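Long-range contact in halorhodopsin (Halobacterium salinarum, PDB 2JAF), which probably pumps chloride ions across the haloarchaeal membrane, driven by light that its bound retinal absorbs: residues A[190-203]-A[245-259]. The protein carries 2 engineered substitutions. Residues are numbered along the deposited sequence; the frame is centred on the assembly and turned at random.
Sequences AGTAEIFDTLRVLV and FAFILLRWVANNERT. Engineered in segment 190-203: Val-203 (natural residue Thr).
Ile-195 packs over one face of the Trp-252 indole: its CB sits 3.6 Å from the centroid of the five-membered ring, 6° off the normal, a CH-pi contact, while CG2 covers the middle of the ring system. Over the opposite face, offset toward the rim, sits Asn-256 ND2, which donates to Trp-252 O at 2.7 Å. With CG anti to the backbone N (chi1 -171°), Trp-252 reaches the start of helix 193-203, where CG2 of Thr-192, the N-cap residue, meets the far end of the six-membered ring. With an alanine in place of Trp-252, Ile-195 would probably lose the ring it packs on, leaving a gap between the helices. At the edge of the Phe-245 ring lie Leu-199 O, in its plane, and Leu-202 CB, near it; engineered Val-203 approaches obliquely, CG2 to Phe-245 CE2 at 3.6 Å. Between the rings, Leu-199 spreads its methyls, CD1 onto Leu-249 and CD2 onto Ile-248, and Leu-202 CD1 meets Ile-248 CD1 tip to tip at 3.7 Å. Helix 106-127 adds Leu-126 beside Leu-199 and Leu-249. The helical segments' axes run antiparallel (176°), 10.7 Å apart at closest, with apolar packing characteristic of neighbouring helices in the seven-helix microbial rhodopsin bundle around retinal.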
loop_
_atom_site.group_PDB
_atom_site.type_symbol
_atom_site.label_atom_id
_atom_site.label_comp_id
_atom_site.label_asym_id
_atom_site.label_seq_id
_atom_site.Cartn_x
_atom_site.Cartn_y
_atom_site.Cartn_z
ATOM N N ALA A 190 1.580 27.112 11.599
ATOM C CA ALA A 190 0.893 27.245 10.322
ATOM C C ALA A 190 -0.323 28.162 10.426
ATOM O O ALA A 190 -0.965 28.466 9.423
ATOM C CB ALA A 190 0.469 25.870 9.817
ATOM N N GLY A 191 -0.631 28.595 11.642
ATOM C CA GLY A 191 -1.768 29.471 11.857
ATOM C C GLY A 191 -3.107 28.762 11.748
ATOM O O GLY A 191 -4.131 29.402 11.523
ATOM N N THR A 192 -3.101 27.440 11.905
ATOM C CA THR A 192 -4.331 26.651 11.816
ATOM C C THR A 192 -4.643 25.901 13.112
ATOM O O THR A 192 -5.374 24.904 13.103
ATOM C CB THR A 192 -4.243 25.618 10.675
ATOM O OG1 THR A 192 -3.051 24.839 10.829
ATOM C CG2 THR A 192 -4.229 26.308 9.321
ATOM N N ALA A 193 -4.096 26.387 14.222
ATOM C CA ALA A 193 -4.291 25.762 15.531
ATOM C C ALA A 193 -5.746 25.652 15.985
ATOM O O ALA A 193 -6.137 24.649 16.587
ATOM C CB ALA A 193 -3.485 26.509 16.581
ATOM N N GLU A 194 -6.541 26.681 15.706
ATOM C CA GLU A 194 -7.951 26.705 16.097
ATOM C C GLU A 194 -8.777 25.593 15.451
ATOM O O GLU A 194 -9.486 24.858 16.140
ATOM C CB GLU A 194 -8.569 28.064 15.748
ATOM C CG GLU A 194 -8.625 28.360 14.248
ATOM C CD GLU A 194 -7.269 28.219 13.565
ATOM O OE1 GLU A 194 -6.366 29.042 13.834
ATOM O OE2 GLU A 194 -7.107 27.276 12.760
ATOM N N ILE A 195 -8.695 25.475 14.129
ATOM C CA ILE A 195 -9.446 24.442 13.424
ATOM C C ILE A 195 -8.852 23.057 13.704
ATOM O O ILE A 195 -9.579 22.067 13.811
ATOM C CB ILE A 195 -9.469 24.711 11.898
ATOM C CG1 ILE A 195 -10.250 23.605 11.183
ATOM C CG2 ILE A 195 -8.052 24.831 11.365
ATOM C CD1 ILE A 195 -11.704 23.489 11.637
ATOM N N PHE A 196 -7.532 22.991 13.835
ATOM C CA PHE A 196 -6.873 21.722 14.121
ATOM C C PHE A 196 -7.358 21.172 15.463
ATOM O O PHE A 196 -7.674 19.990 15.578
ATOM C CB PHE A 196 -5.353 21.899 14.182
ATOM C CG PHE A 196 -4.616 20.643 14.560
ATOM C CD1 PHE A 196 -4.446 19.615 13.639
ATOM C CD2 PHE A 196 -4.123 20.472 15.849
ATOM C CE1 PHE A 196 -3.793 18.428 13.999
ATOM C CE2 PHE A 196 -3.471 19.291 16.218
ATOM C CZ PHE A 196 -3.309 18.272 15.287
ATOM N N ASP A 197 -7.397 22.032 16.476
ATOM C CA ASP A 197 -7.835 21.624 17.810
ATOM C C ASP A 197 -9.270 21.096 17.797
ATOM O O ASP A 197 -9.600 20.150 18.514
ATOM C CB ASP A 197 -7.709 22.786 18.803
ATOM C CG ASP A 197 -6.263 23.105 19.153
ATOM O OD1 ASP A 197 -5.390 22.229 18.979
ATOM O OD2 ASP A 197 -5.995 24.230 19.623
ATOM N N THR A 198 -10.124 21.714 16.986
ATOM C CA THR A 198 -11.508 21.270 16.866
ATOM C C THR A 198 -11.542 19.893 16.207
ATOM O O THR A 198 -12.190 18.964 16.699
ATOM C CB THR A 198 -12.327 22.249 15.999
ATOM O OG1 THR A 198 -12.499 23.479 16.708
ATOM C CG2 THR A 198 -13.694 21.664 15.661
ATOM N N LEU A 199 -10.834 19.766 15.090
ATOM C CA LEU A 199 -10.806 18.510 14.345
ATOM C C LEU A 199 -10.124 17.391 15.116
ATOM O O LEU A 199 -10.477 16.219 14.963
ATOM C CB LEU A 199 -10.112 18.719 12.992
ATOM C CG LEU A 199 -10.827 19.689 12.040
ATOM C CD1 LEU A 199 -10.022 19.842 10.759
ATOM C CD2 LEU A 199 -12.230 19.174 11.728
ATOM N N ARG A 200 -9.147 17.748 15.944
ATOM C CA ARG A 200 -8.428 16.760 16.736
ATOM C C ARG A 200 -9.357 16.085 17.743
ATOM O O ARG A 200 -9.275 14.879 17.954
ATOM C CB ARG A 200 -7.257 17.425 17.464
ATOM C CG ARG A 200 -6.480 16.500 18.374
ATOM C CD ARG A 200 -5.221 17.181 18.890
ATOM N NE ARG A 200 -5.503 18.319 19.761
ATOM C CZ ARG A 200 -4.565 18.988 20.422
ATOM N NH1 ARG A 200 -3.291 18.634 20.301
ATOM N NH2 ARG A 200 -4.894 19.983 21.230
ATOM N N VAL A 201 -10.237 16.864 18.360
ATOM C CA VAL A 201 -11.175 16.309 19.329
ATOM C C VAL A 201 -12.100 15.329 18.621
ATOM O O VAL A 201 -12.384 14.247 19.138
ATOM C CB VAL A 201 -12.031 17.419 19.995
ATOM C CG1 VAL A 201 -13.066 16.790 20.927
ATOM C CG2 VAL A 201 -11.118 18.384 20.772
ATOM N N LEU A 202 -12.563 15.705 17.432
ATOM C CA LEU A 202 -13.453 14.843 16.670
ATOM C C LEU A 202 -12.792 13.518 16.317
ATOM O O LEU A 202 -13.418 12.462 16.423
ATOM C CB LEU A 202 -13.923 15.542 15.390
ATOM C CG LEU A 202 -14.894 16.707 15.586
ATOM C CD1 LEU A 202 -15.311 17.259 14.224
ATOM C CD2 LEU A 202 -16.108 16.237 16.368
ATOM N N VAL A 203 -11.528 13.571 15.900
ATOM C CA VAL A 203 -10.807 12.354 15.548
ATOM C C VAL A 203 -10.606 11.451 16.762
ATOM O O VAL A 203 -10.952 10.271 16.725
ATOM C CB VAL A 203 -9.415 12.659 14.940
ATOM C CG1 VAL A 203 -8.628 11.360 14.757
ATOM C CG2 VAL A 203 -9.577 13.362 13.598
ATOM N N PHE A 245 -17.065 15.358 9.572
ATOM C CA PHE A 245 -15.683 15.776 9.765
ATOM C C PHE A 245 -15.174 16.520 8.534
ATOM O O PHE A 245 -14.588 17.601 8.648
ATOM C CB PHE A 245 -14.798 14.550 10.037
ATOM C CG PHE A 245 -13.325 14.847 10.036
ATOM C CD1 PHE A 245 -12.597 14.834 8.849
ATOM C CD2 PHE A 245 -12.663 15.145 11.221
ATOM C CE1 PHE A 245 -11.228 15.113 8.844
ATOM C CE2 PHE A 245 -11.298 15.423 11.226
ATOM C CZ PHE A 245 -10.581 15.407 10.037
ATOM N N ALA A 246 -15.398 15.933 7.360
ATOM C CA ALA A 246 -14.954 16.536 6.101
ATOM C C ALA A 246 -15.657 17.864 5.848
ATOM O O ALA A 246 -15.048 18.805 5.337
ATOM C CB ALA A 246 -15.211 15.579 4.938
ATOM N N PHE A 247 -16.934 17.942 6.205
ATOM C CA PHE A 247 -17.694 19.176 6.014
ATOM C C PHE A 247 -17.092 20.317 6.830
ATOM O O PHE A 247 -16.883 21.420 6.326
ATOM C CB PHE A 247 -19.152 18.983 6.434
ATOM C CG PHE A 247 -19.967 20.248 6.356
ATOM C CD1 PHE A 247 -20.328 20.780 5.121
ATOM C CD2 PHE A 247 -20.322 20.934 7.513
ATOM C CE1 PHE A 247 -21.034 21.982 5.038
ATOM C CE2 PHE A 247 -21.028 22.137 7.443
ATOM C CZ PHE A 247 -21.384 22.662 6.201
ATOM N N ILE A 248 -16.827 20.044 8.103
ATOM C CA ILE A 248 -16.256 21.045 9.000
ATOM C C ILE A 248 -14.890 21.505 8.515
ATOM O O ILE A 248 -14.593 22.705 8.513
ATOM C CB ILE A 248 -16.131 20.480 10.430
ATOM C CG1 ILE A 248 -17.530 20.227 11.001
ATOM C CG2 ILE A 248 -15.329 21.446 11.315
ATOM C CD1 ILE A 248 -17.537 19.503 12.335
ATOM N N LEU A 249 -14.057 20.549 8.104
ATOM C CA LEU A 249 -12.723 20.867 7.616
ATOM C C LEU A 249 -12.771 21.708 6.339
ATOM O O LEU A 249 -12.128 22.758 6.252
ATOM C CB LEU A 249 -11.937 19.572 7.378
ATOM C CG LEU A 249 -10.595 19.571 6.636
ATOM C CD1 LEU A 249 -9.768 20.798 6.971
ATOM C CD2 LEU A 249 -9.851 18.290 7.002
ATOM N N LEU A 250 -13.548 21.254 5.360
ATOM C CA LEU A 250 -13.661 21.952 4.086
ATOM C C LEU A 250 -14.254 23.356 4.220
ATOM O O LEU A 250 -13.764 24.307 3.603
ATOM C CB LEU A 250 -14.502 21.117 3.118
ATOM C CG LEU A 250 -14.575 21.609 1.670
ATOM C CD1 LEU A 250 -13.171 21.856 1.135
ATOM C CD2 LEU A 250 -15.288 20.567 0.824
ATOM N N ARG A 251 -15.300 23.484 5.030
ATOM C CA ARG A 251 -15.952 24.773 5.230
ATOM C C ARG A 251 -14.975 25.793 5.798
ATOM O O ARG A 251 -14.992 26.960 5.407
ATOM C CB ARG A 251 -17.154 24.632 6.173
ATOM C CG ARG A 251 -17.916 25.939 6.405
ATOM C CD ARG A 251 -19.109 25.765 7.344
ATOM N NE ARG A 251 -18.703 25.308 8.671
ATOM C CZ ARG A 251 -19.544 25.050 9.670
ATOM N NH1 ARG A 251 -20.852 25.205 9.504
ATOM N NH2 ARG A 251 -19.075 24.620 10.835
ATOM N N TRP A 252 -14.122 25.352 6.721
ATOM C CA TRP A 252 -13.150 26.250 7.331
ATOM C C TRP A 252 -12.134 26.688 6.282
ATOM O O TRP A 252 -11.802 27.869 6.183
ATOM C CB TRP A 252 -12.418 25.564 8.489
ATOM C CG TRP A 252 -11.568 26.523 9.284
ATOM C CD1 TRP A 252 -11.962 27.278 10.356
ATOM C CD2 TRP A 252 -10.210 26.886 9.016
ATOM N NE1 TRP A 252 -10.929 28.091 10.770
ATOM C CE2 TRP A 252 -9.844 27.872 9.964
ATOM C CE3 TRP A 252 -9.266 26.480 8.063
ATOM C CZ2 TRP A 252 -8.572 28.455 9.986
ATOM C CZ3 TRP A 252 -7.999 27.064 8.085
ATOM C CH2 TRP A 252 -7.667 28.040 9.042
ATOM N N VAL A 253 -11.638 25.728 5.507
ATOM C CA VAL A 253 -10.662 26.023 4.466
ATOM C C VAL A 253 -11.204 27.047 3.467
ATOM O O VAL A 253 -10.478 27.943 3.035
ATOM C CB VAL A 253 -10.248 24.733 3.713
ATOM C CG1 VAL A 253 -9.389 25.076 2.504
ATOM C CG2 VAL A 253 -9.472 23.816 4.654
ATOM N N ALA A 254 -12.479 26.921 3.110
ATOM C CA ALA A 254 -13.093 27.846 2.157
ATOM C C ALA A 254 -13.169 29.268 2.707
ATOM O O ALA A 254 -13.034 30.241 1.959
ATOM C CB ALA A 254 -14.489 27.358 1.778
ATOM N N ASN A 255 -13.378 29.387 4.016
ATOM C CA ASN A 255 -13.478 30.692 4.664
ATOM C C ASN A 255 -12.141 31.216 5.182
ATOM O O ASN A 255 -12.081 32.293 5.783
ATOM C CB ASN A 255 -14.467 30.623 5.830
ATOM C CG ASN A 255 -15.878 30.315 5.378
ATOM O OD1 ASN A 255 -16.451 31.039 4.562
ATOM N ND2 ASN A 255 -16.448 29.237 5.906
ATOM N N ASN A 256 -11.071 30.465 4.947
ATOM C CA ASN A 256 -9.748 30.863 5.419
ATOM C C ASN A 256 -8.651 30.524 4.414
ATOM O O ASN A 256 -7.549 30.117 4.789
ATOM C CB ASN A 256 -9.467 30.182 6.763
ATOM C CG ASN A 256 -10.458 30.593 7.840
ATOM O OD1 ASN A 256 -10.309 31.640 8.467
ATOM N ND2 ASN A 256 -11.487 29.777 8.046
ATOM N N GLU A 257 -8.959 30.706 3.134
ATOM C CA GLU A 257 -8.017 30.424 2.059
ATOM C C GLU A 257 -6.664 31.112 2.231
ATOM O O GLU A 257 -5.624 30.507 1.969
ATOM C CB GLU A 257 -8.633 30.817 0.715
ATOM C CG GLU A 257 -9.653 29.818 0.186
ATOM C CD GLU A 257 -10.499 30.388 -0.935
ATOM O OE1 GLU A 257 -11.227 29.612 -1.589
ATOM O OE2 GLU A 257 -10.441 31.617 -1.157
ATOM N N ARG A 258 -6.675 32.369 2.669
ATOM C CA ARG A 258 -5.431 33.112 2.869
ATOM C C ARG A 258 -4.489 32.389 3.825
ATOM O O ARG A 258 -3.323 32.160 3.512
ATOM C CB ARG A 258 -5.707 34.507 3.437
ATOM C CG ARG A 258 -6.314 35.504 2.471
ATOM C CD ARG A 258 -6.314 36.893 3.100
ATOM N NE ARG A 258 -6.886 37.912 2.226
ATOM C CZ ARG A 258 -8.165 37.960 1.868
ATOM N NH1 ARG A 258 -9.015 37.041 2.309
ATOM N NH2 ARG A 258 -8.595 38.931 1.071
ATOM N N THR A 259 -5.007 32.040 4.998
ATOM C CA THR A 259 -4.214 31.365 6.019
ATOM C C THR A 259 -3.606 30.045 5.548
ATOM O O THR A 259 -2.441 29.760 5.826
ATOM C CB THR A 259 -5.059 31.106 7.284
ATOM O OG1 THR A 259 -5.600 32.348 7.758
ATOM C CG2 THR A 259 -4.205 30.487 8.380
#